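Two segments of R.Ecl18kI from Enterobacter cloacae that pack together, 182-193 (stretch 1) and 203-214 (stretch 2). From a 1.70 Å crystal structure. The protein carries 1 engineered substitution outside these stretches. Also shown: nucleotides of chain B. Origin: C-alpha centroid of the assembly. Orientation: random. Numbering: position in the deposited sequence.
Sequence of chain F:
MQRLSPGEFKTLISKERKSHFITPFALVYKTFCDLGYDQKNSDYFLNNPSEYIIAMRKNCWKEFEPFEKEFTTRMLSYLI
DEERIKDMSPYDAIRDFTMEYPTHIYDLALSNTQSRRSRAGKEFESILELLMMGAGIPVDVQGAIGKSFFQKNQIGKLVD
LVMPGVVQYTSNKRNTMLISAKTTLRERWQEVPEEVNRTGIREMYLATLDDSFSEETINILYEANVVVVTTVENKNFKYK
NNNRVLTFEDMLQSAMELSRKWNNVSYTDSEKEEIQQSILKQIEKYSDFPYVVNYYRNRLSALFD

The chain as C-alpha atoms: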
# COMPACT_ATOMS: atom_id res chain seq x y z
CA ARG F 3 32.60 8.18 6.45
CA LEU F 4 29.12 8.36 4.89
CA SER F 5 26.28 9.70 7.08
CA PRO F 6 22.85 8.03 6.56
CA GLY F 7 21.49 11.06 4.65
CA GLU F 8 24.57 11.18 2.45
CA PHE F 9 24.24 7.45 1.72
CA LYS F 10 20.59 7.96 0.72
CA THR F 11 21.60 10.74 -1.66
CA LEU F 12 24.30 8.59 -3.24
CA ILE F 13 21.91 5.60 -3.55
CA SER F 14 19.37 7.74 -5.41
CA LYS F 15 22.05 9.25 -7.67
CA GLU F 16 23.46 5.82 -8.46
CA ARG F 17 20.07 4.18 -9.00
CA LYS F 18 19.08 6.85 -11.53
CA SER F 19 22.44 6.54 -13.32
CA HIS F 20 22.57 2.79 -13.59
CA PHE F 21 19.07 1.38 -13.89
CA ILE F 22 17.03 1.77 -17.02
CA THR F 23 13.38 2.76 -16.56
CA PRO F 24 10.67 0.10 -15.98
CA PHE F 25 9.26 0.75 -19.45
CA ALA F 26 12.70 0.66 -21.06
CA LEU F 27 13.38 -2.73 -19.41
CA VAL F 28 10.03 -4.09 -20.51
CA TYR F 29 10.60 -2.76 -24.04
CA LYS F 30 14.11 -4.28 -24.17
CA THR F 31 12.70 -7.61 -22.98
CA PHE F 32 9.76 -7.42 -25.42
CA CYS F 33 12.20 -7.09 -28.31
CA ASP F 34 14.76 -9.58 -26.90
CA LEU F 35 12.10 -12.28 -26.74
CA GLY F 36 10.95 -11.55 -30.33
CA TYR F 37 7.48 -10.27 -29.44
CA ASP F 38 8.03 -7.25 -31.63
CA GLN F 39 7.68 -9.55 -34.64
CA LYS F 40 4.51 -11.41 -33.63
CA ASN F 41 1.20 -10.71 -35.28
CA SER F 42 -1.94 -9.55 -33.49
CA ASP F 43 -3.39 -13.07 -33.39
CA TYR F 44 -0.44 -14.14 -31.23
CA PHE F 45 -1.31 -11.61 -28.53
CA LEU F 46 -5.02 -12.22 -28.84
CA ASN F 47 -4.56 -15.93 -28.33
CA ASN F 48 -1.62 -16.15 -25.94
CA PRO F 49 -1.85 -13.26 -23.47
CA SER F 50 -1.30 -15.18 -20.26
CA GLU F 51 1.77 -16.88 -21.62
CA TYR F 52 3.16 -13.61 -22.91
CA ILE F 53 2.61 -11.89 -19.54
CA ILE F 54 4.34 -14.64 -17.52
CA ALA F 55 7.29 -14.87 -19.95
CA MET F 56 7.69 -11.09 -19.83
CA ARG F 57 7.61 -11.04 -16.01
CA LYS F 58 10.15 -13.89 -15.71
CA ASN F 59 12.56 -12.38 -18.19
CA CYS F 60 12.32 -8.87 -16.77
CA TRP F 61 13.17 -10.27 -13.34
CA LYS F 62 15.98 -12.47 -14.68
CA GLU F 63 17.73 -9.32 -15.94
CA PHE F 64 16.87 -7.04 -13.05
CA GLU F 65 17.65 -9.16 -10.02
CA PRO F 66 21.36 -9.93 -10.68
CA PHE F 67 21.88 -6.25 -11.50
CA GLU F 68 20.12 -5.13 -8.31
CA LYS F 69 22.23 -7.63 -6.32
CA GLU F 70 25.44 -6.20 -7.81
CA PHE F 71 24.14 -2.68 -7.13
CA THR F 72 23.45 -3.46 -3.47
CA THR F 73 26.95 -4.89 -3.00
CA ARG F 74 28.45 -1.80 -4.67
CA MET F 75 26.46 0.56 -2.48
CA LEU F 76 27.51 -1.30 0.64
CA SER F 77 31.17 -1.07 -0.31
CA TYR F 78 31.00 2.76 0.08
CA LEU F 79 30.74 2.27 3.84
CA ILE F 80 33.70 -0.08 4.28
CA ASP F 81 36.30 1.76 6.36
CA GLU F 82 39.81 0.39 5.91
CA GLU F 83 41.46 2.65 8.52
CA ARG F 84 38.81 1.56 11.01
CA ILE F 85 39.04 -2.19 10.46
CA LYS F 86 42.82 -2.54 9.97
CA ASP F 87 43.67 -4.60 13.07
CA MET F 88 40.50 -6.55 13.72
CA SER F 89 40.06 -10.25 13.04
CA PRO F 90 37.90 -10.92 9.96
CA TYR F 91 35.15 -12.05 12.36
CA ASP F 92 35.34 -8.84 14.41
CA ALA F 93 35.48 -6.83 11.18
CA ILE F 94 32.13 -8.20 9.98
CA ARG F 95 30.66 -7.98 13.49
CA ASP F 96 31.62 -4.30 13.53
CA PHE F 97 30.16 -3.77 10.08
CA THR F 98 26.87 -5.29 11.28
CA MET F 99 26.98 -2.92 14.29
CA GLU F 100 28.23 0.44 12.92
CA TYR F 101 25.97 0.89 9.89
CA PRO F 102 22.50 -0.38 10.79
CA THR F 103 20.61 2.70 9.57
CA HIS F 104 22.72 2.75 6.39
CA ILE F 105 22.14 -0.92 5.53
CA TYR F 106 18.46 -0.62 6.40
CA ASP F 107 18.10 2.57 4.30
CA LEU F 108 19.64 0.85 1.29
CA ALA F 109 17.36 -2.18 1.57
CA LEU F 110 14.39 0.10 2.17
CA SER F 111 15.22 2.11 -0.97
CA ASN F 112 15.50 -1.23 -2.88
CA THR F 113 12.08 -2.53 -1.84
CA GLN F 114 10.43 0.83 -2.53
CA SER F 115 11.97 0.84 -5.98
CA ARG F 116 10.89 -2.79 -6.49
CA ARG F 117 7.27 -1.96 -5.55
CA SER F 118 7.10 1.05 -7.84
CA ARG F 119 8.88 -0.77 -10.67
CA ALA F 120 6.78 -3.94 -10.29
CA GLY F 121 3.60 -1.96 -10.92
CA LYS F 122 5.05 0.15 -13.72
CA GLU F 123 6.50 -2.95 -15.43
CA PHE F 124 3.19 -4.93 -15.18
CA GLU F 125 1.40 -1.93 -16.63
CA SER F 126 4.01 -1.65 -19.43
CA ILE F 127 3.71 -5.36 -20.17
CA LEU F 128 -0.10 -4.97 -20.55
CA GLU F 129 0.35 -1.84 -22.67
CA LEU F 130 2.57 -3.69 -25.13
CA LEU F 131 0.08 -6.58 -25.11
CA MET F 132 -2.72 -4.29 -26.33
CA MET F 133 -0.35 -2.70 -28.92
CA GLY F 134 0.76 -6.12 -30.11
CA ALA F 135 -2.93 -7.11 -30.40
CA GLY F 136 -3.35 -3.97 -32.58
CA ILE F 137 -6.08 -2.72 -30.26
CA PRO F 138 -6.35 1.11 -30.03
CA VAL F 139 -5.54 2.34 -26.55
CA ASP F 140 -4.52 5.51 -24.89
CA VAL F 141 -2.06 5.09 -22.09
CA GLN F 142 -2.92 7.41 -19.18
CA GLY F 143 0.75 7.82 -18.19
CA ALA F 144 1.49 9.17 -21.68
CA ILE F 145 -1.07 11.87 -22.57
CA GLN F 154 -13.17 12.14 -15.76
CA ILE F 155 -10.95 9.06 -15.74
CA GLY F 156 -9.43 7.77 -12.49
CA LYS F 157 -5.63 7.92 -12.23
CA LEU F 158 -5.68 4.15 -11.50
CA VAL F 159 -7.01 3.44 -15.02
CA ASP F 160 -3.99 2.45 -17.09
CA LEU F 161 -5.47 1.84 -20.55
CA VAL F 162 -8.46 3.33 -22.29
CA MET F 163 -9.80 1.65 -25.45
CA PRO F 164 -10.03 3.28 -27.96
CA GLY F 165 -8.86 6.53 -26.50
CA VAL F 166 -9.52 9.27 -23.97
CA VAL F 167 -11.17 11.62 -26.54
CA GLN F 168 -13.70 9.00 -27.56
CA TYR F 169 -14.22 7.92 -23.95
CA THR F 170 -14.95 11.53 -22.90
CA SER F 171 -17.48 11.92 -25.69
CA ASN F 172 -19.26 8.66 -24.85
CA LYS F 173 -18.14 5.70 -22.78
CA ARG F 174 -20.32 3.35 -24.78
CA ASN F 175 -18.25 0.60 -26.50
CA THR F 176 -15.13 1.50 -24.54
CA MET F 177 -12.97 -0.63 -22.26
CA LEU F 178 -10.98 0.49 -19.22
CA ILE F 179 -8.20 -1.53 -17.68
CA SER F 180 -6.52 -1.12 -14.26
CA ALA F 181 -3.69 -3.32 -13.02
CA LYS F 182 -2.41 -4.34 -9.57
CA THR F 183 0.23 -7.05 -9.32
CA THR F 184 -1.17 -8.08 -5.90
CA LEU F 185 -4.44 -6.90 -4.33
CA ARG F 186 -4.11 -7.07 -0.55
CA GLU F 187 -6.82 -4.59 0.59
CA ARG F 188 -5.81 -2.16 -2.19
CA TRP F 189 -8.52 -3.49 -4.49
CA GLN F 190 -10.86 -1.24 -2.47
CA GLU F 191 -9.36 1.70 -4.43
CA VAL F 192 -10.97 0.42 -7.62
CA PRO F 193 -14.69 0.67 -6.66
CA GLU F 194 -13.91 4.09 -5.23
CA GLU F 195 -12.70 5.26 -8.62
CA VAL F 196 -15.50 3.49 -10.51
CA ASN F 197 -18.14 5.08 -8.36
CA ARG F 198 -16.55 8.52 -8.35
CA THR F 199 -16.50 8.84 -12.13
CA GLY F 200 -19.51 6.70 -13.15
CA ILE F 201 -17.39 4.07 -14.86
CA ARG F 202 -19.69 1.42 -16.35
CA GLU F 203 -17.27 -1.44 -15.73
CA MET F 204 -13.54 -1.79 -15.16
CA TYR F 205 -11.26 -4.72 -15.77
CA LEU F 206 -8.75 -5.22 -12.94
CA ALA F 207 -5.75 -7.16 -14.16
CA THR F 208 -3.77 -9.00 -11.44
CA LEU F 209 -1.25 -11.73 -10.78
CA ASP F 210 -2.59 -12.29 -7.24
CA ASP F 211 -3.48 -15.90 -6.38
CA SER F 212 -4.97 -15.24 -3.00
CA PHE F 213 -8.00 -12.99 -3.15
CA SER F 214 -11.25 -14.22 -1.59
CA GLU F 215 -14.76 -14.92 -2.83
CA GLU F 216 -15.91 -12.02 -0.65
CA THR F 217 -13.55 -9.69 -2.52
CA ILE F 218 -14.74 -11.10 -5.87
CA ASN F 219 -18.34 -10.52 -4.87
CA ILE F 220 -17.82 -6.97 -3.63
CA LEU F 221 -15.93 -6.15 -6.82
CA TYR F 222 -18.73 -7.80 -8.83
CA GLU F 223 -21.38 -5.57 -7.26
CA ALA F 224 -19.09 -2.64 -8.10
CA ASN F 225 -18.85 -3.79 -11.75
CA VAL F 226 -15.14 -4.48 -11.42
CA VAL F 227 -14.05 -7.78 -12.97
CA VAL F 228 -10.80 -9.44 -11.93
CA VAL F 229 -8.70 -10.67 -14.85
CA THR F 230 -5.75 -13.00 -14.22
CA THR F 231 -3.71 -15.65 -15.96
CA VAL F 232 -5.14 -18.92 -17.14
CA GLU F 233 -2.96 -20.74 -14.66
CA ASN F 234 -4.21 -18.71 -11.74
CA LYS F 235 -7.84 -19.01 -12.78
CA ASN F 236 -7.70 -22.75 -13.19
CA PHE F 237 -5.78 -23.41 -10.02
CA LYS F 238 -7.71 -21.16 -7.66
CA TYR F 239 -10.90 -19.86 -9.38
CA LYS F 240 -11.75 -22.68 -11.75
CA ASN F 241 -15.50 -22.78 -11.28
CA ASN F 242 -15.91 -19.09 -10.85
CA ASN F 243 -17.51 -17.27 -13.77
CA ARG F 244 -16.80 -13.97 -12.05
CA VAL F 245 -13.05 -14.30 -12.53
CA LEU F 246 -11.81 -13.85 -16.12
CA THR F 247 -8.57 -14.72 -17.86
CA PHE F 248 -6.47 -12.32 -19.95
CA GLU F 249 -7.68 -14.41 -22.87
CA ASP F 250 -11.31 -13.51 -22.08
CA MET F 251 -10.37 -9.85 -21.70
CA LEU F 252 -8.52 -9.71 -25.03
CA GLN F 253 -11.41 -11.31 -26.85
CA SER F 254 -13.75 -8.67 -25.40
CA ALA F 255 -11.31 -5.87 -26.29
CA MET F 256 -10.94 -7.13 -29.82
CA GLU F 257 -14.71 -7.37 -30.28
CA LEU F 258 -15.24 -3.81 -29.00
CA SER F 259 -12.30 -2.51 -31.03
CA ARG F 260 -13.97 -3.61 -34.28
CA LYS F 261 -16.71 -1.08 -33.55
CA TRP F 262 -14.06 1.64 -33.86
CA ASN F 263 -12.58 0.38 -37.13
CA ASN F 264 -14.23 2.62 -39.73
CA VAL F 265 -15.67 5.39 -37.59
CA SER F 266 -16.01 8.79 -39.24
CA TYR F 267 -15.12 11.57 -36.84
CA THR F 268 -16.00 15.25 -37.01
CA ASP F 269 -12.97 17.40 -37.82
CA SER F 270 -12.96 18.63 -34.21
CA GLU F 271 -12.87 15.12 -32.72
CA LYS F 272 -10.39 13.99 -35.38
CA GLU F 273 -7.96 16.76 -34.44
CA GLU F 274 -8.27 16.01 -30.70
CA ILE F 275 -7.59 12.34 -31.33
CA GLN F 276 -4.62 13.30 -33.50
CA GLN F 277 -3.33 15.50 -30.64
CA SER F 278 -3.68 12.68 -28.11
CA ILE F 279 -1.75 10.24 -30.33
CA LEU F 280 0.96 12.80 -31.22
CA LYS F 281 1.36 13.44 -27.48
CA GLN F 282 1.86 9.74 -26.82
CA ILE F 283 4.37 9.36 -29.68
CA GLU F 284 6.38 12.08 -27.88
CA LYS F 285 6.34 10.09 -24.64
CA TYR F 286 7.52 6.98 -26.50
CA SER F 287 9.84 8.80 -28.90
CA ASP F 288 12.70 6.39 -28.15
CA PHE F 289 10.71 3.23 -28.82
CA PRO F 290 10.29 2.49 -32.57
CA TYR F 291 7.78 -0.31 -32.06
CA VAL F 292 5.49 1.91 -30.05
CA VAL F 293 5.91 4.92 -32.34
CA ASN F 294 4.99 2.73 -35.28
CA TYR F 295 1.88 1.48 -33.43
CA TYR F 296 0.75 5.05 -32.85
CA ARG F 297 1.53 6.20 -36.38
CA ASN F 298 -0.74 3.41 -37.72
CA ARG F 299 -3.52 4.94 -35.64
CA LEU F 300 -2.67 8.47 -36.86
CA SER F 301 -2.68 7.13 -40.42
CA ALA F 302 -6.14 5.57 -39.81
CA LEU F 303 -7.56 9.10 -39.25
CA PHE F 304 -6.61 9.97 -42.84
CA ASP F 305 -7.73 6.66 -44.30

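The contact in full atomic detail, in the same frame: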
# COMPACT_ATOMS: atom_id res chain seq x y z
N LYS F 182 -3.04 -4.26 -10.87
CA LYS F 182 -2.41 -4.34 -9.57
C LYS F 182 -1.76 -5.70 -9.51
O LYS F 182 -2.46 -6.69 -9.65
CB LYS F 182 -3.47 -4.23 -8.46
CG LYS F 182 -4.04 -2.82 -8.35
CD LYS F 182 -4.99 -2.70 -7.17
CE LYS F 182 -5.60 -1.28 -7.12
NZ LYS F 182 -4.57 -0.20 -7.10
N THR F 183 -0.45 -5.76 -9.31
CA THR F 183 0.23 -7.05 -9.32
C THR F 183 -0.31 -7.97 -8.22
O THR F 183 -0.54 -9.16 -8.47
CB THR F 183 1.75 -6.87 -9.16
OG1 THR F 183 2.02 -6.08 -7.99
CG2 THR F 183 2.34 -6.22 -10.40
N THR F 184 -0.49 -7.41 -7.02
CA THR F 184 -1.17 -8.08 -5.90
C THR F 184 -2.25 -7.12 -5.43
O THR F 184 -2.16 -5.91 -5.70
CB THR F 184 -0.24 -8.38 -4.71
OG1 THR F 184 0.51 -7.21 -4.36
CG2 THR F 184 0.73 -9.52 -5.06
N LEU F 185 -3.27 -7.67 -4.78
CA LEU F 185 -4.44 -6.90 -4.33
C LEU F 185 -4.39 -6.44 -2.90
O LEU F 185 -4.79 -5.31 -2.61
CB LEU F 185 -5.75 -7.68 -4.56
CG LEU F 185 -6.03 -8.06 -6.01
CD1 LEU F 185 -7.48 -8.60 -6.21
CD2 LEU F 185 -5.83 -6.86 -6.95
N ARG F 186 -3.91 -7.30 -1.99
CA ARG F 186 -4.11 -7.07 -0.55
C ARG F 186 -5.50 -6.48 -0.29
O ARG F 186 -6.52 -7.02 -0.78
CB ARG F 186 -2.97 -6.21 0.03
CG ARG F 186 -1.59 -6.88 -0.06
CD ARG F 186 -1.53 -8.11 0.88
NE ARG F 186 -0.17 -8.64 0.98
CZ ARG F 186 0.36 -9.52 0.14
NH1 ARG F 186 -0.36 -10.02 -0.87
NH2 ARG F 186 1.61 -9.95 0.33
N GLU F 187 -5.57 -5.38 0.46
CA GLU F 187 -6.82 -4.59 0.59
C GLU F 187 -6.97 -3.44 -0.43
O GLU F 187 -8.02 -2.75 -0.51
CB GLU F 187 -6.92 -4.04 2.01
CG GLU F 187 -6.38 -2.65 2.13
CD GLU F 187 -4.85 -2.53 2.00
OE1 GLU F 187 -4.13 -3.56 1.92
OE2 GLU F 187 -4.36 -1.36 1.98
N ARG F 188 -5.91 -3.24 -1.20
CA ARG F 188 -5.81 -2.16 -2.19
C ARG F 188 -6.80 -2.23 -3.32
O ARG F 188 -7.03 -1.20 -3.95
CB ARG F 188 -4.37 -2.07 -2.74
CG ARG F 188 -3.39 -1.56 -1.63
CD ARG F 188 -1.90 -1.62 -2.10
NE ARG F 188 -1.35 -2.97 -2.13
CZ ARG F 188 -1.30 -3.77 -3.19
NH1 ARG F 188 -1.79 -3.42 -4.41
NH2 ARG F 188 -0.80 -4.98 -3.03
N TRP F 189 -7.41 -3.39 -3.53
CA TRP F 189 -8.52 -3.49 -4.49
C TRP F 189 -9.67 -2.52 -4.17
O TRP F 189 -10.42 -2.16 -5.05
CB TRP F 189 -9.07 -4.92 -4.60
CG TRP F 189 -9.60 -5.44 -3.30
CD1 TRP F 189 -8.93 -6.21 -2.41
CD2 TRP F 189 -10.91 -5.20 -2.74
NE1 TRP F 189 -9.73 -6.49 -1.32
CE2 TRP F 189 -10.96 -5.88 -1.51
CE3 TRP F 189 -12.04 -4.49 -3.17
CZ2 TRP F 189 -12.08 -5.85 -0.67
CZ3 TRP F 189 -13.17 -4.47 -2.34
CH2 TRP F 189 -13.20 -5.15 -1.13
N GLN F 190 -9.81 -2.15 -2.90
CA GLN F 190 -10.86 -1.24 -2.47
C GLN F 190 -10.75 0.10 -3.18
O GLN F 190 -11.76 0.82 -3.30
CB GLN F 190 -10.78 -1.07 -0.95
CG GLN F 190 -11.15 -2.38 -0.19
CD GLN F 190 -10.79 -2.35 1.30
OE1 GLN F 190 -10.22 -1.39 1.79
NE2 GLN F 190 -11.05 -3.46 2.00
N GLU F 191 -9.55 0.44 -3.69
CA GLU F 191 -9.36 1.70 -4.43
C GLU F 191 -10.16 1.71 -5.72
O GLU F 191 -10.53 2.77 -6.22
CB GLU F 191 -7.88 1.90 -4.75
CG GLU F 191 -7.02 1.99 -3.45
CD GLU F 191 -5.52 1.95 -3.71
OE1 GLU F 191 -5.13 1.81 -4.90
OE2 GLU F 191 -4.73 2.04 -2.70
N VAL F 192 -10.38 0.52 -6.27
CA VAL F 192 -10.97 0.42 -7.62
C VAL F 192 -12.46 0.81 -7.61
O VAL F 192 -12.82 1.68 -8.39
CB VAL F 192 -10.67 -0.94 -8.28
CG1 VAL F 192 -11.16 -0.92 -9.71
CG2 VAL F 192 -9.15 -1.21 -8.28
N PRO F 193 -13.30 0.21 -6.73
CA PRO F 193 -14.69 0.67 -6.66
C PRO F 193 -14.79 2.15 -6.32
O PRO F 193 -15.67 2.83 -6.78
CB PRO F 193 -15.28 -0.17 -5.51
CG PRO F 193 -14.55 -1.43 -5.55
CD PRO F 193 -13.10 -0.91 -5.80
N GLU F 203 -17.92 -0.22 -16.16
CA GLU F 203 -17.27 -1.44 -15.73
C GLU F 203 -15.78 -1.23 -15.89
O GLU F 203 -15.33 -0.49 -16.77
CB GLU F 203 -17.72 -2.63 -16.56
CG GLU F 203 -17.45 -2.47 -18.04
CD GLU F 203 -18.23 -3.46 -18.88
OE1 GLU F 203 -18.03 -4.69 -18.65
OE2 GLU F 203 -19.02 -3.01 -19.77
N MET F 204 -15.00 -1.87 -15.04
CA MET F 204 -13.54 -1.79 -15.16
C MET F 204 -12.97 -3.19 -15.04
O MET F 204 -13.39 -4.00 -14.20
CB MET F 204 -12.91 -0.86 -14.10
CG MET F 204 -11.52 -0.25 -14.49
SD MET F 204 -10.76 0.68 -13.19
CE MET F 204 -12.14 1.62 -12.55
N TYR F 205 -11.98 -3.44 -15.86
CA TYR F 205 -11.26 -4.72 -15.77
C TYR F 205 -10.06 -4.45 -14.89
O TYR F 205 -9.34 -3.48 -15.11
CB TYR F 205 -10.79 -5.15 -17.14
CG TYR F 205 -11.98 -5.54 -18.02
CD1 TYR F 205 -12.29 -6.87 -18.21
CD2 TYR F 205 -12.79 -4.55 -18.57
CE1 TYR F 205 -13.39 -7.24 -18.98
CE2 TYR F 205 -13.90 -4.89 -19.29
CZ TYR F 205 -14.18 -6.25 -19.51
OH TYR F 205 -15.27 -6.60 -20.29
N LEU F 206 -9.85 -5.34 -13.92
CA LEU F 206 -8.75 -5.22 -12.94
C LEU F 206 -7.81 -6.39 -13.14
O LEU F 206 -8.10 -7.52 -12.71
CB LEU F 206 -9.30 -5.22 -11.52
CG LEU F 206 -8.24 -5.26 -10.40
CD1 LEU F 206 -7.33 -4.06 -10.58
CD2 LEU F 206 -8.88 -5.29 -8.98
N ALA F 207 -6.73 -6.11 -13.85
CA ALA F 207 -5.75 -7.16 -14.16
C ALA F 207 -4.89 -7.42 -12.94
O ALA F 207 -4.37 -6.47 -12.35
CB ALA F 207 -4.86 -6.69 -15.28
N THR F 208 -4.63 -8.70 -12.62
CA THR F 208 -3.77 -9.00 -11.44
C THR F 208 -3.05 -10.30 -11.60
O THR F 208 -3.44 -11.12 -12.41
CB THR F 208 -4.61 -9.04 -10.11
OG1 THR F 208 -3.73 -9.09 -8.97
CG2 THR F 208 -5.53 -10.25 -10.07
N LEU F 209 -1.95 -10.46 -10.85
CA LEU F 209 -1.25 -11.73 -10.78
C LEU F 209 -1.52 -12.46 -9.46
O LEU F 209 -1.02 -13.56 -9.24
CB LEU F 209 0.25 -11.50 -10.96
CG LEU F 209 0.57 -10.98 -12.36
CD1 LEU F 209 2.03 -10.71 -12.57
CD2 LEU F 209 0.05 -11.93 -13.47
N ASP F 210 -2.30 -11.82 -8.58
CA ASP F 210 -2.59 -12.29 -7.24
C ASP F 210 -3.32 -13.62 -7.28
O ASP F 210 -4.26 -13.77 -8.03
CB ASP F 210 -3.49 -11.27 -6.54
CG ASP F 210 -3.47 -11.39 -5.02
OD1 ASP F 210 -3.56 -12.51 -4.48
OD2 ASP F 210 -3.33 -10.37 -4.37
N ASP F 211 -2.86 -14.57 -6.47
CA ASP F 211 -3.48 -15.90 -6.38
C ASP F 211 -4.32 -16.11 -5.13
O ASP F 211 -4.70 -17.25 -4.81
CB ASP F 211 -2.38 -17.00 -6.44
CG ASP F 211 -1.32 -16.88 -5.32
OD1 ASP F 211 -1.49 -16.11 -4.36
OD2 ASP F 211 -0.29 -17.58 -5.40
N SER F 212 -4.57 -15.04 -4.39
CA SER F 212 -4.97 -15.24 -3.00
C SER F 212 -6.20 -14.50 -2.59
O SER F 212 -6.63 -14.62 -1.44
CB SER F 212 -3.81 -14.90 -2.03
OG SER F 212 -3.62 -13.49 -2.02
N PHE F 213 -6.82 -13.77 -3.52
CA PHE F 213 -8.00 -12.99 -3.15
C PHE F 213 -9.22 -13.89 -2.93
O PHE F 213 -9.34 -14.97 -3.52
CB PHE F 213 -8.27 -11.89 -4.19
CG PHE F 213 -8.41 -12.40 -5.60
CD1 PHE F 213 -9.66 -12.76 -6.10
CD2 PHE F 213 -7.30 -12.51 -6.43
CE1 PHE F 213 -9.81 -13.21 -7.38
CE2 PHE F 213 -7.44 -12.98 -7.75
CZ PHE F 213 -8.69 -13.34 -8.22
N SER F 214 -10.11 -13.43 -2.06
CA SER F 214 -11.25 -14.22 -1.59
C SER F 214 -12.51 -14.09 -2.42
O SER F 214 -12.68 -13.12 -3.18
CB SER F 214 -11.60 -13.80 -0.17
OG SER F 214 -12.11 -12.49 -0.16
P DC B 4 0.69 -2.21 -8.21
OP1 DC B 4 0.73 -3.26 -9.25
OP2 DC B 4 -0.61 -1.75 -7.66
O5' DC B 4 1.60 -2.66 -6.98
C5' DC B 4 2.96 -3.02 -7.18
C4' DC B 4 3.61 -3.34 -5.85
O4' DC B 4 3.65 -2.14 -5.05
C3' DC B 4 2.87 -4.39 -5.02
O3' DC B 4 3.81 -5.24 -4.35
C2' DC B 4 2.11 -3.57 -4.00
C1' DC B 4 3.04 -2.37 -3.79
N1 DC B 4 2.33 -1.15 -3.39
C2 DC B 4 2.83 -0.39 -2.32
O2 DC B 4 3.90 -0.71 -1.79
N3 DC B 4 2.13 0.69 -1.90
C4 DC B 4 0.98 1.02 -2.50
N4 DC B 4 0.29 2.06 -2.01
C5 DC B 4 0.49 0.30 -3.63
C6 DC B 4 1.19 -0.77 -4.04
P DG B 6 9.85 -6.61 -2.70
OP1 DG B 6 9.73 -5.15 -2.94
OP2 DG B 6 11.16 -7.18 -2.31
O5' DG B 6 8.81 -7.04 -1.57
C5' DG B 6 7.51 -6.47 -1.50
C4' DG B 6 6.78 -7.05 -0.31
O4' DG B 6 5.60 -6.28 0.02
C3' DG B 6 6.29 -8.49 -0.49
O3' DG B 6 6.43 -9.16 0.76
C2' DG B 6 4.81 -8.31 -0.80
C1' DG B 6 4.50 -7.16 0.12
N9 DG B 6 3.29 -6.39 -0.16
C8 DG B 6 2.35 -6.57 -1.14
N7 DG B 6 1.37 -5.71 -1.07
C5 DG B 6 1.69 -4.92 0.02
C6 DG B 6 1.00 -3.82 0.61
O6 DG B 6 -0.08 -3.32 0.27
N1 DG B 6 1.70 -3.30 1.70
C2 DG B 6 2.90 -3.78 2.17
N2 DG B 6 3.43 -3.14 3.23
N3 DG B 6 3.53 -4.81 1.65
C4 DG B 6 2.88 -5.32 0.59
P DG B 7 6.56 -10.76 0.79
OP1 DG B 7 7.63 -11.12 -0.16
OP2 DG B 7 5.21 -11.34 0.64
O5' DG B 7 7.08 -11.06 2.27
C5' DG B 7 8.21 -10.37 2.79
C4' DG B 7 7.92 -9.87 4.19
O4' DG B 7 6.86 -8.89 4.14
C3' DG B 7 7.46 -10.94 5.18
O3' DG B 7 8.02 -10.61 6.46
C2' DG B 7 5.95 -10.80 5.16
C1' DG B 7 5.77 -9.31 4.94
N9 DG B 7 4.54 -8.93 4.25
C8 DG B 7 3.96 -9.56 3.18
N7 DG B 7 2.88 -8.96 2.76
C5 DG B 7 2.73 -7.88 3.61
C6 DG B 7 1.74 -6.86 3.65
O6 DG B 7 0.76 -6.71 2.91
N1 DG B 7 1.96 -5.97 4.69
C2 DG B 7 3.01 -6.03 5.57
N2 DG B 7 3.06 -5.07 6.50
N3 DG B 7 3.95 -6.96 5.54
C4 DG B 7 3.74 -7.85 4.54
O HOH W 1 -2.98 -9.93 -1.77

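What holds the two backbones together? Lys182 N donates to Ala207 O at 3.0 Å, nearly straight. One residue on in stretch 1 and two on in stretch 2, Leu209 N donates to Thr183 O at 3.1 Å. Lys182 O is satisfied by a side chain instead: Thr208 OG1 donates to it at 2.8 Å. The same hydroxyl also accepts, from Asp210 N at 3.1 Å from Thr208 OG1. That bond serves an amide which lies close to Thr183 O but at a poor angle for bonding to it.

How does Asp210 spend its carboxylate? Its two oxygens face different partners. OD2 crosses to stretch 1 and takes the amide of Leu185, with Leu185 N to Asp210 OD2 at 2.7 Å and almost linear. Asp210 OD1 stays at home, accepting from Ser212 N at 2.7 Å and from Ser212 OG at 2.6 Å, both bonds lying within stretch 2.

Is Arg186 tied to Asp210 directly? It is not: Arg186 NH1 and Asp210 OD2 stand 4.6 Å apart, beyond a salt bridge. A water fills the gap, accepting from Arg186 N and NH1 and donating to Asp210 OD2. The rest of the guanidinium serves the DNA, with Arg186 NE to DG7 of chain B O6 and Arg186 NH2 to N7 of the same base both 2.9 Å, a pairing suited to a restriction enzyme reading guanine.

Where do the apolar side chains meet? Leu206 points toward stretch 1, its CD2 4.0 Å from Leu185 CD2 and its CD1 4.1 Å from Val192 CG2. Val192 CG1 also touches Met204 SD at 3.9 Å, while Leu185 CD1 lies 3.9 Å from Phe213 CD2. These buried side chains meet at van der Waals distance. Nearby, Lys182, a buried residue, forms a salt bridge within its own stretch, Lys182 NZ to Glu191 OE1 at 3.0 Å.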